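Local coordinates for probable aminotransferase (Pseudomonas aeruginosa, PDB 5YKR), which belongs to the class-III aminotransferase family of pyridoxal-phosphate-dependent enzymes and is found as an assembly of two subunits, at residues Leu256-Thr261 against Gly270-His275; Glu25-Ser30 against Leu417-Val422; Leu375-Thr380 against Asp451-Leu456. All coordinates share one frame; numbering follows the deposited sequence.

Read from the N terminus, the chain opens contact 2 first, at the junction of helices 9-26 and 28-37, and closes it only at residues 417-422, after helix 407-418. Contact 1 opens and closes within that long excursion: it is a local link in a beta-alpha-beta unit of the large mixed sheet, with only eight residues between its segments. Contact 3 starts at 375-380, before contact 2 has closed, and ends at 451-456 in helix 439-456, so these two cross. Their nearest atoms are about 5 Å apart, and together they join the N-terminal helices, the small antiparallel sheet and the last helices. The centre of contact 1 lies about 37 Å from that of contact 2.

Contact 1: Leu256-Thr261 against Gly270-His275; sequences LIIDET and GYSGAH
E260 and G270 bring the two backbones to 6.5 Å between their CA atoms, and the separation widens to 8.1 Å between the CA atoms of I258 and S272, where strand 255-259 runs past helix 270-275. The E260 carboxylate carries the contact by reaching across to the backbone of Y271 and S272 in helix 270-275. E260 OE1 takes the backbone N-H of Y271 with its syn lone pair, N to OE1 2.8 Å. E260 OE2 uses its own syn lone pair for S272 N at 2.7 Å. The hydroxyl OG of S272 also donates to E260 OE2, at 2.7 Å and nearly along the C-O axis. OE2 is thus gripped twice by one residue, while OE1 has a further partner in T263 OG1, and the buried group is fixed in rotation. A bend at chi2 (-119°) turns the carboxylate toward these donors. Beside this network, CG2 of I258 packs against S272 OG at 3.6 Å. D259, between I258 and E260 in the chain, serves another site: its OD2 bonds to H167 and N143 and lies close to N1 of the pyridoxal-bearing residue 286. The contact belongs to the beta-alpha-beta unit 255-259, 270-275, 281-284; E260 also packs on F282 of strand 281-284, and I258 on T225 of strand 220-225.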
ATOM      1  N   LEU A 256      21.759  -8.174  -0.234  1.00 10.47           N
ATOM      2  CA  LEU A 256      21.021  -9.216  -0.927  1.00 10.58           C
ATOM      3  C   LEU A 256      19.595  -9.232  -0.343  1.00  9.39           C
ATOM      4  O   LEU A 256      19.403  -9.583   0.849  1.00 10.15           O
ATOM      5  CB  LEU A 256      21.679 -10.589  -0.723  1.00 11.90           C
ATOM      6  CG  LEU A 256      20.968 -11.772  -1.347  1.00 12.10           C
ATOM      7  CD1 LEU A 256      20.774 -11.584  -2.825  1.00 12.76           C
ATOM      8  CD2 LEU A 256      21.730 -13.066  -1.001  1.00 13.71           C
ATOM      9  N   ILE A 257      18.629  -8.839  -1.175  1.00  9.12           N
ATOM     10  CA  ILE A 257      17.224  -8.782  -0.769  1.00  9.08           C
ATOM     11  C   ILE A 257      16.497  -9.943  -1.426  1.00  9.35           C
ATOM     12  O   ILE A 257      16.432 -10.029  -2.669  1.00  9.91           O
ATOM     13  CB  ILE A 257      16.542  -7.472  -1.223  1.00  9.61           C
ATOM     14  CG1 ILE A 257      17.356  -6.233  -0.830  1.00  9.24           C
ATOM     15  CG2 ILE A 257      15.097  -7.436  -0.688  1.00  9.50           C
ATOM     16  CD1 ILE A 257      16.924  -5.010  -1.597  1.00  9.74           C
ATOM     17  N   ILE A 258      15.919 -10.812  -0.576  1.00  9.27           N
ATOM     18  CA  ILE A 258      15.220 -12.012  -1.044  1.00  9.10           C
ATOM     19  C   ILE A 258      13.720 -11.783  -0.828  1.00  8.62           C
ATOM     20  O   ILE A 258      13.248 -11.596   0.295  1.00  9.41           O
ATOM     21  CB  ILE A 258      15.708 -13.270  -0.319  1.00 10.21           C
ATOM     22  CG1 ILE A 258      17.222 -13.479  -0.565  1.00 13.68           C
ATOM     23  CG2 ILE A 258      14.900 -14.463  -0.739  1.00 12.83           C
ATOM     24  CD1 ILE A 258      17.606 -13.728  -1.965  1.00 16.82           C
ATOM     25  N   ASP A 259      12.985 -11.754  -1.939  1.00  8.23           N
ATOM     26  CA  ASP A 259      11.546 -11.503  -1.989  1.00  8.38           C
ATOM     27  C   ASP A 259      10.812 -12.839  -2.112  1.00  8.95           C
ATOM     28  O   ASP A 259      10.846 -13.497  -3.152  1.00  9.36           O
ATOM     29  CB  ASP A 259      11.214 -10.594  -3.189  1.00  8.96           C
ATOM     30  CG  ASP A 259       9.757 -10.223  -3.284  1.00  9.16           C
ATOM     31  OD1 ASP A 259       8.904 -10.747  -2.539  1.00  9.78           O
ATOM     32  OD2 ASP A 259       9.465  -9.363  -4.207  1.00  9.79           O
ATOM     33  N   GLU A 260      10.131 -13.214  -1.009  1.00  9.48           N
ATOM     34  CA  GLU A 260       9.486 -14.505  -0.849  1.00  8.71           C
ATOM     35  C   GLU A 260       7.977 -14.423  -0.957  1.00  8.75           C
ATOM     36  O   GLU A 260       7.240 -15.334  -0.551  1.00  9.87           O
ATOM     37  CB  GLU A 260       9.882 -15.157   0.475  1.00  9.38           C
ATOM     38  CG  GLU A 260      11.379 -15.502   0.467  1.00 10.68           C
ATOM     39  CD  GLU A 260      11.639 -17.003   0.624  1.00 10.65           C
ATOM     40  OE1 GLU A 260      10.830 -17.850   0.138  1.00 12.06           O
ATOM     41  OE2 GLU A 260      12.708 -17.365   1.194  1.00 12.43           O
ATOM     42  N   THR A 261       7.498 -13.322  -1.539  1.00  8.12           N
ATOM     43  CA  THR A 261       6.037 -13.121  -1.634  1.00  8.96           C
ATOM     44  C   THR A 261       5.287 -14.310  -2.280  1.00  9.72           C
ATOM     45  O   THR A 261       4.143 -14.593  -1.930  1.00 10.44           O
ATOM     46  CB  THR A 261       5.764 -11.764  -2.288  1.00  8.83           C
ATOM     47  OG1 THR A 261       6.299 -10.725  -1.453  1.00  9.48           O
ATOM     48  CG2 THR A 261       4.293 -11.515  -2.501  1.00  9.22           C
ATOM     49  N   GLY A 270       9.803 -20.219   4.199  1.00 11.75           N
ATOM     50  CA  GLY A 270      10.143 -19.856   2.845  1.00 11.35           C
ATOM     51  C   GLY A 270      11.220 -20.755   2.208  1.00 12.16           C
ATOM     52  O   GLY A 270      11.700 -21.732   2.781  1.00 12.12           O
ATOM     53  N   TYR A 271      11.540 -20.417   0.974  1.00 12.35           N
ATOM     54  CA  TYR A 271      12.649 -21.043   0.274  1.00 11.43           C
ATOM     55  C   TYR A 271      13.940 -20.869   1.069  1.00 11.69           C
ATOM     56  O   TYR A 271      14.762 -21.801   1.180  1.00 13.27           O
ATOM     57  CB  TYR A 271      12.789 -20.451  -1.151  1.00 12.70           C
ATOM     58  CG  TYR A 271      13.838 -21.125  -2.010  1.00 13.65           C
ATOM     59  CD1 TYR A 271      15.180 -20.834  -1.873  1.00 15.06           C
ATOM     60  CD2 TYR A 271      13.473 -22.124  -2.922  1.00 14.95           C
ATOM     61  CE1 TYR A 271      16.140 -21.462  -2.670  1.00 16.20           C
ATOM     62  CE2 TYR A 271      14.433 -22.769  -3.707  1.00 16.57           C
ATOM     63  CZ  TYR A 271      15.778 -22.439  -3.547  1.00 16.48           C
ATOM     64  OH  TYR A 271      16.795 -23.035  -4.256  1.00 21.47           O
ATOM     65  N   SER A 272      14.122 -19.656   1.627  1.00 11.33           N
ATOM     66  CA  SER A 272      15.348 -19.330   2.359  1.00 12.31           C
ATOM     67  C   SER A 272      15.555 -20.273   3.521  1.00 12.50           C
ATOM     68  O   SER A 272      16.652 -20.761   3.743  1.00 14.62           O
ATOM     69  CB  SER A 272      15.336 -17.886   2.843  1.00 12.04           C
ATOM     70  OG  SER A 272      15.363 -16.942   1.768  1.00 12.48           O
ATOM     71  N   GLY A 273      14.492 -20.547   4.275  1.00 12.94           N
ATOM     72  CA  GLY A 273      14.600 -21.485   5.396  1.00 13.44           C
ATOM     73  C   GLY A 273      14.793 -22.930   4.946  1.00 15.52           C
ATOM     74  O   GLY A 273      15.576 -23.655   5.571  1.00 19.69           O
ATOM     75  N   ALA A 274      14.149 -23.313   3.854  1.00 14.09           N
ATOM     76  CA  ALA A 274      14.218 -24.692   3.375  1.00 14.76           C
ATOM     77  C   ALA A 274      15.601 -25.025   2.769  1.00 16.62           C
ATOM     78  O   ALA A 274      15.990 -26.180   2.827  1.00 20.24           O
ATOM     79  CB  ALA A 274      13.135 -24.938   2.356  1.00 15.61           C
ATOM     80  N   HIS A 275      16.297 -24.016   2.232  1.00 16.45           N
ATOM     81  CA  HIS A 275      17.550 -24.211   1.492  1.00 16.99           C
ATOM     82  C   HIS A 275      18.740 -23.521   2.128  1.00 18.80           C
ATOM     83  O   HIS A 275      19.804 -23.436   1.502  1.00 25.02           O
ATOM     84  CB  HIS A 275      17.362 -23.780   0.005  1.00 17.21           C
ATOM     85  CG  HIS A 275      16.358 -24.619  -0.690  1.00 18.32           C
ATOM     86  ND1 HIS A 275      16.629 -25.885  -1.178  1.00 24.28           N
ATOM     87  CD2 HIS A 275      15.032 -24.437  -0.857  1.00 19.16           C
ATOM     88  CE1 HIS A 275      15.517 -26.410  -1.668  1.00 27.13           C
ATOM     89  NE2 HIS A 275      14.535 -25.547  -1.502  1.00 23.67           N
TER

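Contact 2: Glu25-Ser30 against Leu417-Val422; sequences ELHPRS and LLNRGV
N419 OD1, an amide oxygen buried here with no hydrogen-bonding partner in the model, faces the edge of the H27 ring, 3.3 Å from CE1. It belongs to the turn of a Schellman motif that ends helix 407-418: V422 N returns to L417 O, G421 N bonds to L418 O at 3.0 Å, and G421 takes the positive phi. The oxygen lies near the imidazole plane, and amide and ring are only 20° apart, so the polarised C-H edge may give it weak electrostatic compensation. At the other end of the amide, ND2 bonds to E19 OE1 on helix 9-26.

H27 sits where helix 9-26 has just ended and helix 28-37 is about to begin, at the N-cap position of the latter. Its CG stands beside the backbone N (chi1 -45°), which swings the ring toward the 417-422 turn. The ring is steadied from its own helix end mainly by the bond of ND1 to F23 O, and L26 CB lies above one face, offset toward the rim. L418, with CG anti to the backbone N (chi1 -178°), extends until its CD2 meets H27 CE1 obliquely at 3.8 Å. On the flank, L26 CD1 rests against the backbone oxygen O of N419 at 3.6 Å. The N-terminal helices are thereby joined to the turn leading into strand 422-423. A water completes the link, 2.8 Å from H27 NE2 and donating to L418 O at 3.0 Å.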
ATOM      1  N   GLU A  25     -23.357 -17.419 -21.516  1.00 23.08           N
ATOM      2  CA  GLU A  25     -24.570 -18.169 -21.199  1.00 24.75           C
ATOM      3  C   GLU A  25     -24.632 -18.574 -19.733  1.00 21.37           C
ATOM      4  O   GLU A  25     -25.683 -18.504 -19.141  1.00 23.02           O
ATOM      5  CB  GLU A  25     -24.700 -19.429 -22.047  1.00 28.72           C
ATOM      6  CG  GLU A  25     -24.913 -19.224 -23.525  1.00 36.74           C
ATOM      7  CD  GLU A  25     -24.696 -20.517 -24.326  1.00 43.86           C
ATOM      8  OE1 GLU A  25     -24.664 -21.657 -23.730  1.00 48.33           O
ATOM      9  OE2 GLU A  25     -24.536 -20.384 -25.570  1.00 52.67           O
ATOM     10  N   LEU A  26     -23.498 -18.974 -19.172  1.00 20.11           N
ATOM     11  CA  LEU A  26     -23.435 -19.464 -17.791  1.00 19.80           C
ATOM     12  C   LEU A  26     -23.410 -18.369 -16.753  1.00 18.56           C
ATOM     13  O   LEU A  26     -23.778 -18.633 -15.605  1.00 19.12           O
ATOM     14  CB  LEU A  26     -22.154 -20.306 -17.606  1.00 19.05           C
ATOM     15  CG  LEU A  26     -22.154 -21.706 -18.226  1.00 20.52           C
ATOM     16  CD1 LEU A  26     -20.760 -22.307 -18.126  1.00 21.91           C
ATOM     17  CD2 LEU A  26     -23.160 -22.632 -17.546  1.00 22.26           C
ATOM     18  N   HIS A  27     -22.951 -17.162 -17.115  1.00 17.52           N
ATOM     19  CA  HIS A  27     -22.749 -16.108 -16.095  1.00 17.14           C
ATOM     20  C   HIS A  27     -23.493 -14.799 -16.404  1.00 16.81           C
ATOM     21  O   HIS A  27     -22.894 -13.721 -16.354  1.00 16.09           O
ATOM     22  CB  HIS A  27     -21.246 -15.878 -15.886  1.00 16.58           C
ATOM     23  CG  HIS A  27     -20.438 -17.139 -15.776  1.00 15.32           C
ATOM     24  ND1 HIS A  27     -19.830 -17.744 -16.869  1.00 16.73           N
ATOM     25  CD2 HIS A  27     -20.164 -17.932 -14.703  1.00 16.90           C
ATOM     26  CE1 HIS A  27     -19.198 -18.829 -16.456  1.00 15.45           C
ATOM     27  NE2 HIS A  27     -19.391 -18.978 -15.155  1.00 15.83           N
ATOM     28  N   PRO A  28     -24.816 -14.860 -16.632  1.00 19.07           N
ATOM     29  CA  PRO A  28     -25.488 -13.627 -17.075  1.00 17.13           C
ATOM     30  C   PRO A  28     -25.547 -12.503 -16.033  1.00 18.13           C
ATOM     31  O   PRO A  28     -25.478 -11.340 -16.384  1.00 18.51           O
ATOM     32  CB  PRO A  28     -26.896 -14.117 -17.478  1.00 18.81           C
ATOM     33  CG  PRO A  28     -27.112 -15.360 -16.656  1.00 20.00           C
ATOM     34  CD  PRO A  28     -25.733 -16.001 -16.626  1.00 19.03           C
ATOM     35  N   ARG A  29     -25.686 -12.848 -14.770  1.00 18.56           N
ATOM     36  CA  ARG A  29     -25.734 -11.832 -13.742  1.00 16.48           C
ATOM     37  C   ARG A  29     -24.368 -11.144 -13.568  1.00 15.77           C
ATOM     38  O   ARG A  29     -24.334  -9.942 -13.376  1.00 16.89           O
ATOM     39  CB  ARG A  29     -26.242 -12.395 -12.421  1.00 18.91           C
ATOM     40  CG  ARG A  29     -27.663 -12.891 -12.489  1.00 20.66           C
ATOM     41  CD  ARG A  29     -28.087 -13.575 -11.215  1.00 26.02           C
ATOM     42  NE  ARG A  29     -28.129 -12.666 -10.087  1.00 32.09           N
ATOM     43  CZ  ARG A  29     -28.568 -13.003  -8.877  1.00 37.87           C
ATOM     44  NH1 ARG A  29     -29.039 -14.236  -8.622  1.00 42.58           N
ATOM     45  NH2 ARG A  29     -28.577 -12.089  -7.915  1.00 42.90           N
ATOM     46  N   SER A  30     -23.261 -11.866 -13.681  1.00 15.74           N
ATOM     47  CA  SER A  30     -21.948 -11.189 -13.679  1.00 15.62           C
ATOM     48  C   SER A  30     -21.806 -10.268 -14.878  1.00 14.31           C
ATOM     49  O   SER A  30     -21.274  -9.168 -14.731  1.00 15.69           O
ATOM     50  CB  SER A  30     -20.787 -12.202 -13.579  1.00 14.71           C
ATOM     51  OG  SER A  30     -20.682 -12.642 -12.246  1.00 15.34           O
ATOM     52  N   LEU A 417     -11.415 -24.287 -18.040  1.00 13.48           N
ATOM     53  CA  LEU A 417     -11.497 -24.724 -16.652  1.00 15.53           C
ATOM     54  C   LEU A 417     -12.532 -23.923 -15.864  1.00 15.33           C
ATOM     55  O   LEU A 417     -13.332 -24.481 -15.104  1.00 14.75           O
ATOM     56  CB  LEU A 417     -10.124 -24.712 -15.989  1.00 16.20           C
ATOM     57  CG  LEU A 417      -9.444 -26.060 -16.045  1.00 18.56           C
ATOM     58  CD1 LEU A 417      -9.095 -26.454 -17.469  1.00 17.09           C
ATOM     59  CD2 LEU A 417      -8.202 -26.115 -15.234  1.00 23.25           C
ATOM     60  N   LEU A 418     -12.532 -22.610 -16.049  1.00 14.04           N
ATOM     61  CA  LEU A 418     -13.497 -21.737 -15.328  1.00 14.13           C
ATOM     62  C   LEU A 418     -14.942 -22.154 -15.594  1.00 15.29           C
ATOM     63  O   LEU A 418     -15.758 -22.327 -14.676  1.00 15.53           O
ATOM     64  CB  LEU A 418     -13.248 -20.267 -15.718  1.00 14.72           C
ATOM     65  CG  LEU A 418     -14.114 -19.210 -15.037  1.00 15.16           C
ATOM     66  CD1 LEU A 418     -13.366 -17.862 -14.999  1.00 15.20           C
ATOM     67  CD2 LEU A 418     -15.519 -19.062 -15.622  1.00 16.57           C
ATOM     68  N   ASN A 419     -15.255 -22.350 -16.878  1.00 15.64           N
ATOM     69  CA  ASN A 419     -16.625 -22.746 -17.256  1.00 15.20           C
ATOM     70  C   ASN A 419     -17.047 -24.122 -16.743  1.00 16.78           C
ATOM     71  O   ASN A 419     -18.233 -24.452 -16.803  1.00 20.38           O
ATOM     72  CB  ASN A 419     -16.773 -22.725 -18.792  1.00 15.48           C
ATOM     73  CG  ASN A 419     -16.918 -21.319 -19.386  1.00 16.41           C
ATOM     74  OD1 ASN A 419     -17.361 -20.371 -18.738  1.00 16.63           O
ATOM     75  ND2 ASN A 419     -16.532 -21.207 -20.681  1.00 16.58           N
ATOM     76  N   ARG A 420     -16.098 -24.899 -16.238  1.00 14.65           N
ATOM     77  CA  ARG A 420     -16.367 -26.224 -15.676  1.00 15.41           C
ATOM     78  C   ARG A 420     -15.987 -26.303 -14.196  1.00 15.61           C
ATOM     79  O   ARG A 420     -15.818 -27.374 -13.636  1.00 16.72           O
ATOM     80  CB  ARG A 420     -15.666 -27.295 -16.536  1.00 16.02           C
ATOM     81  CG  ARG A 420     -16.282 -27.406 -17.929  1.00 17.46           C
ATOM     82  CD  ARG A 420     -15.356 -28.133 -18.897  1.00 18.33           C
ATOM     83  NE  ARG A 420     -15.897 -28.101 -20.250  1.00 18.71           N
ATOM     84  CZ  ARG A 420     -15.892 -27.059 -21.062  1.00 17.39           C
ATOM     85  NH1 ARG A 420     -15.388 -25.884 -20.662  1.00 16.61           N
ATOM     86  NH2 ARG A 420     -16.457 -27.134 -22.268  1.00 19.52           N
ATOM     87  N   GLY A 421     -15.918 -25.123 -13.539  1.00 15.33           N
ATOM     88  CA  GLY A 421     -15.861 -25.069 -12.080  1.00 15.39           C
ATOM     89  C   GLY A 421     -14.478 -25.090 -11.419  1.00 14.10           C
ATOM     90  O   GLY A 421     -14.368 -25.453 -10.228  1.00 15.13           O
ATOM     91  N   VAL A 422     -13.432 -24.671 -12.136  1.00 14.27           N
ATOM     92  CA  VAL A 422     -12.091 -24.581 -11.557  1.00 13.69           C
ATOM     93  C   VAL A 422     -11.519 -23.182 -11.881  1.00 14.41           C
ATOM     94  O   VAL A 422     -11.415 -22.798 -13.066  1.00 14.83           O
ATOM     95  CB  VAL A 422     -11.156 -25.654 -12.078  1.00 15.18           C
ATOM     96  CG1 VAL A 422      -9.736 -25.389 -11.612  1.00 16.77           C
ATOM     97  CG2 VAL A 422     -11.636 -27.048 -11.653  1.00 15.11           C
TER
HETATM   98  O   HOH W   1     -18.663 -21.615 -14.629  1.00 19.37           O

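Contact 3: Leu375-Thr380 against Asp451-Leu456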
ATOM      1  N   LEU A 375       3.446 -33.146 -25.656  1.00 19.92           N
ATOM      2  CA  LEU A 375       3.530 -31.693 -25.785  1.00 20.23           C
ATOM      3  C   LEU A 375       4.935 -31.229 -25.436  1.00 19.41           C
ATOM      4  O   LEU A 375       5.513 -31.705 -24.460  1.00 21.01           O
ATOM      5  CB  LEU A 375       2.490 -31.012 -24.907  1.00 19.38           C
ATOM      6  CG  LEU A 375       1.072 -31.087 -25.380  1.00 19.60           C
ATOM      7  CD1 LEU A 375       0.131 -30.755 -24.227  1.00 23.22           C
ATOM      8  CD2 LEU A 375       0.841 -30.160 -26.556  1.00 22.53           C
ATOM      9  N   PRO A 376       5.455 -30.206 -26.140  1.00 19.19           N
ATOM     10  CA  PRO A 376       6.777 -29.663 -25.852  1.00 20.01           C
ATOM     11  C   PRO A 376       6.704 -28.649 -24.716  1.00 19.08           C
ATOM     12  O   PRO A 376       7.126 -27.497 -24.844  1.00 20.68           O
ATOM     13  CB  PRO A 376       7.145 -28.985 -27.192  1.00 18.91           C
ATOM     14  CG  PRO A 376       5.833 -28.504 -27.739  1.00 20.65           C
ATOM     15  CD  PRO A 376       4.852 -29.563 -27.337  1.00 21.13           C
ATOM     16  N   TRP A 377       6.146 -29.097 -23.596  1.00 16.86           N
ATOM     17  CA  TRP A 377       5.894 -28.264 -22.421  1.00 16.25           C
ATOM     18  C   TRP A 377       6.493 -28.989 -21.203  1.00 16.92           C
ATOM     19  O   TRP A 377       6.825 -30.179 -21.264  1.00 19.35           O
ATOM     20  CB  TRP A 377       4.393 -28.135 -22.155  1.00 15.91           C
ATOM     21  CG  TRP A 377       3.513 -27.494 -23.207  1.00 16.42           C
ATOM     22  CD1 TRP A 377       3.848 -27.147 -24.482  1.00 17.18           C
ATOM     23  CD2 TRP A 377       2.133 -27.167 -23.067  1.00 16.30           C
ATOM     24  NE1 TRP A 377       2.777 -26.598 -25.120  1.00 18.64           N
ATOM     25  CE2 TRP A 377       1.704 -26.608 -24.273  1.00 17.99           C
ATOM     26  CE3 TRP A 377       1.219 -27.244 -22.005  1.00 17.69           C
ATOM     27  CZ2 TRP A 377       0.411 -26.143 -24.456  1.00 19.31           C
ATOM     28  CZ3 TRP A 377      -0.046 -26.784 -22.192  1.00 19.27           C
ATOM     29  CH2 TRP A 377      -0.449 -26.250 -23.419  1.00 21.43           C
ATOM     30  N   HIS A 378       6.607 -28.266 -20.076  1.00 17.02           N
ATOM     31  CA  HIS A 378       7.045 -28.928 -18.836  1.00 15.92           C
ATOM     32  C   HIS A 378       6.327 -28.284 -17.666  1.00 15.47           C
ATOM     33  O   HIS A 378       5.790 -27.182 -17.798  1.00 15.20           O
ATOM     34  CB  HIS A 378       8.568 -28.882 -18.614  1.00 16.55           C
ATOM     35  CG  HIS A 378       9.086 -27.521 -18.305  1.00 16.40           C
ATOM     36  ND1 HIS A 378       9.280 -26.561 -19.270  1.00 16.91           N
ATOM     37  CD2 HIS A 378       9.348 -26.942 -17.116  1.00 17.40           C
ATOM     38  CE1 HIS A 378       9.649 -25.432 -18.670  1.00 16.55           C
ATOM     39  NE2 HIS A 378       9.719 -25.647 -17.363  1.00 15.57           N
ATOM     40  N   VAL A 379       6.365 -28.981 -16.548  1.00 15.08           N
ATOM     41  CA  VAL A 379       5.783 -28.507 -15.310  1.00 15.20           C
ATOM     42  C   VAL A 379       6.794 -28.548 -14.189  1.00 13.61           C
ATOM     43  O   VAL A 379       7.617 -29.460 -14.102  1.00 16.71           O
ATOM     44  CB  VAL A 379       4.474 -29.290 -14.962  1.00 15.73           C
ATOM     45  CG1 VAL A 379       4.700 -30.787 -14.634  1.00 16.71           C
ATOM     46  CG2 VAL A 379       3.719 -28.655 -13.809  1.00 16.91           C
ATOM     47  N   THR A 380       6.678 -27.530 -13.306  1.00 13.52           N
ATOM     48  CA  THR A 380       7.558 -27.338 -12.153  1.00 13.43           C
ATOM     49  C   THR A 380       6.735 -27.111 -10.885  1.00 13.60           C
ATOM     50  O   THR A 380       5.673 -26.529 -10.947  1.00 13.48           O
ATOM     51  CB  THR A 380       8.481 -26.129 -12.396  1.00 14.04           C
ATOM     52  OG1 THR A 380       9.253 -26.386 -13.583  1.00 15.05           O
ATOM     53  CG2 THR A 380       9.431 -25.872 -11.251  1.00 16.31           C
ATOM     54  N   ASP A 451      -8.914 -32.952 -20.698  1.00 15.40           N
ATOM     55  CA  ASP A 451      -9.993 -32.799 -21.652  1.00 18.10           C
ATOM     56  C   ASP A 451      -9.740 -31.631 -22.615  1.00 18.38           C
ATOM     57  O   ASP A 451      -9.958 -31.763 -23.822  1.00 22.40           O
ATOM     58  CB  ASP A 451     -11.351 -32.609 -20.990  1.00 19.51           C
ATOM     59  CG  ASP A 451     -11.871 -33.848 -20.283  1.00 21.95           C
ATOM     60  OD1 ASP A 451     -11.293 -34.962 -20.426  1.00 21.13           O
ATOM     61  OD2 ASP A 451     -12.878 -33.682 -19.562  1.00 22.95           O
ATOM     62  N   CYS A 452      -9.345 -30.490 -22.061  1.00 17.37           N
ATOM     63  CA  CYS A 452      -9.127 -29.300 -22.877  1.00 18.30           C
ATOM     64  C   CYS A 452      -8.028 -29.543 -23.919  1.00 18.78           C
ATOM     65  O   CYS A 452      -8.213 -29.258 -25.115  1.00 21.78           O
ATOM     66  CB  CYS A 452      -8.755 -28.109 -21.989  1.00 18.81           C
ATOM     67  SG  CYS A 452      -8.591 -26.567 -22.881  1.00 19.79           S
ATOM     68  N   LEU A 453      -6.896 -30.046 -23.455  1.00 18.88           N
ATOM     69  CA  LEU A 453      -5.773 -30.304 -24.336  1.00 19.98           C
ATOM     70  C   LEU A 453      -6.104 -31.372 -25.363  1.00 23.15           C
ATOM     71  O   LEU A 453      -5.688 -31.237 -26.529  1.00 24.96           O
ATOM     72  CB  LEU A 453      -4.513 -30.654 -23.568  1.00 20.57           C
ATOM     73  CG  LEU A 453      -3.950 -29.524 -22.722  1.00 20.50           C
ATOM     74  CD1 LEU A 453      -2.879 -30.016 -21.765  1.00 21.63           C
ATOM     75  CD2 LEU A 453      -3.391 -28.453 -23.618  1.00 22.37           C
ATOM     76  N   GLY A 454      -6.886 -32.376 -24.978  1.00 24.71           N
ATOM     77  CA  GLY A 454      -7.282 -33.390 -25.927  1.00 25.74           C
ATOM     78  C   GLY A 454      -8.176 -32.828 -27.026  1.00 26.01           C
ATOM     79  O   GLY A 454      -8.021 -33.194 -28.202  1.00 30.92           O
ATOM     80  N   GLU A 455      -9.086 -31.906 -26.660  1.00 30.71           N
ATOM     81  CA  GLU A 455      -9.953 -31.270 -27.658  1.00 33.41           C
ATOM     82  C   GLU A 455      -9.129 -30.469 -28.648  1.00 30.16           C
ATOM     83  O   GLU A 455      -9.409 -30.477 -29.838  1.00 41.91           O
ATOM     84  CB  GLU A 455     -11.038 -30.385 -27.038  1.00 32.39           C
ATOM     85  CG  GLU A 455     -12.218 -31.129 -26.454  1.00 41.77           C
ATOM     86  CD  GLU A 455     -13.377 -30.205 -26.097  1.00 49.24           C
ATOM     87  OE1 GLU A 455     -13.736 -29.343 -26.946  1.00 58.08           O
ATOM     88  OE2 GLU A 455     -13.915 -30.317 -24.949  1.00 50.99           O
ATOM     89  N   LEU A 456      -8.106 -29.793 -28.162  1.00 30.91           N
ATOM     90  CA  LEU A 456      -7.185 -29.028 -28.981  1.00 32.60           C
ATOM     91  C   LEU A 456      -6.360 -29.867 -29.953  1.00 36.50           C
ATOM     92  O   LEU A 456      -6.090 -29.405 -31.044  1.00 40.39           O
ATOM     93  CB  LEU A 456      -6.308 -28.098 -28.110  1.00 29.13           C
ATOM     94  CG  LEU A 456      -7.098 -26.989 -27.339  1.00 25.41           C
ATOM     95  CD1 LEU A 456      -6.200 -26.257 -26.359  1.00 27.87           C
ATOM     96  CD2 LEU A 456      -7.867 -26.032 -28.234  1.00 25.86           C
TER
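L453, projecting from helix 439-456, meets L375 and W377 with its two methyl groups, one for each partner. From CB the side chain leaves the helix toward the 375-380 segment, its CG beside the backbone N and anti to the carbonyl carbon (chi1 -66°). CB and CG serve as the stem, and the touching across the contact is done beyond the fork. CD1 takes one branch and meets CD1 of L375 at 4.0 Å, methyl to methyl. CD2 takes the other and comes to the far end of the indole, 3.7 Å from W377 CH2 and 4.0 Å from W377 CZ3. Its approach to the ring is oblique.

The two partners are themselves packed together. L375 CD1 lies 4.2 Å above the indole plane, over the centre of the six-membered ring, so the same methyl group touches both the face of the tryptophan and the tip of L453. An inverse gamma turn centred on P376, with a weak bond from W377 N to L375 O, links the two residues and is consistent with their packing. The indole is tethered from its opposite end as well, because NE1 donates to F5 O near the N terminus, and its ring meets that of F390.

Around this cluster, L370 of helix 349-372 touches both L375 and W377, while L453 also packs on T369 and on L413 of helix 407-418. The contact thus ties the lead-in to edge strand 378-382 of the small antiparallel sheet to the C-terminal helix. Every atom meeting across it is carbon, which implies that the two segments are held here by dispersion, burial and shape, with no directional bond between them.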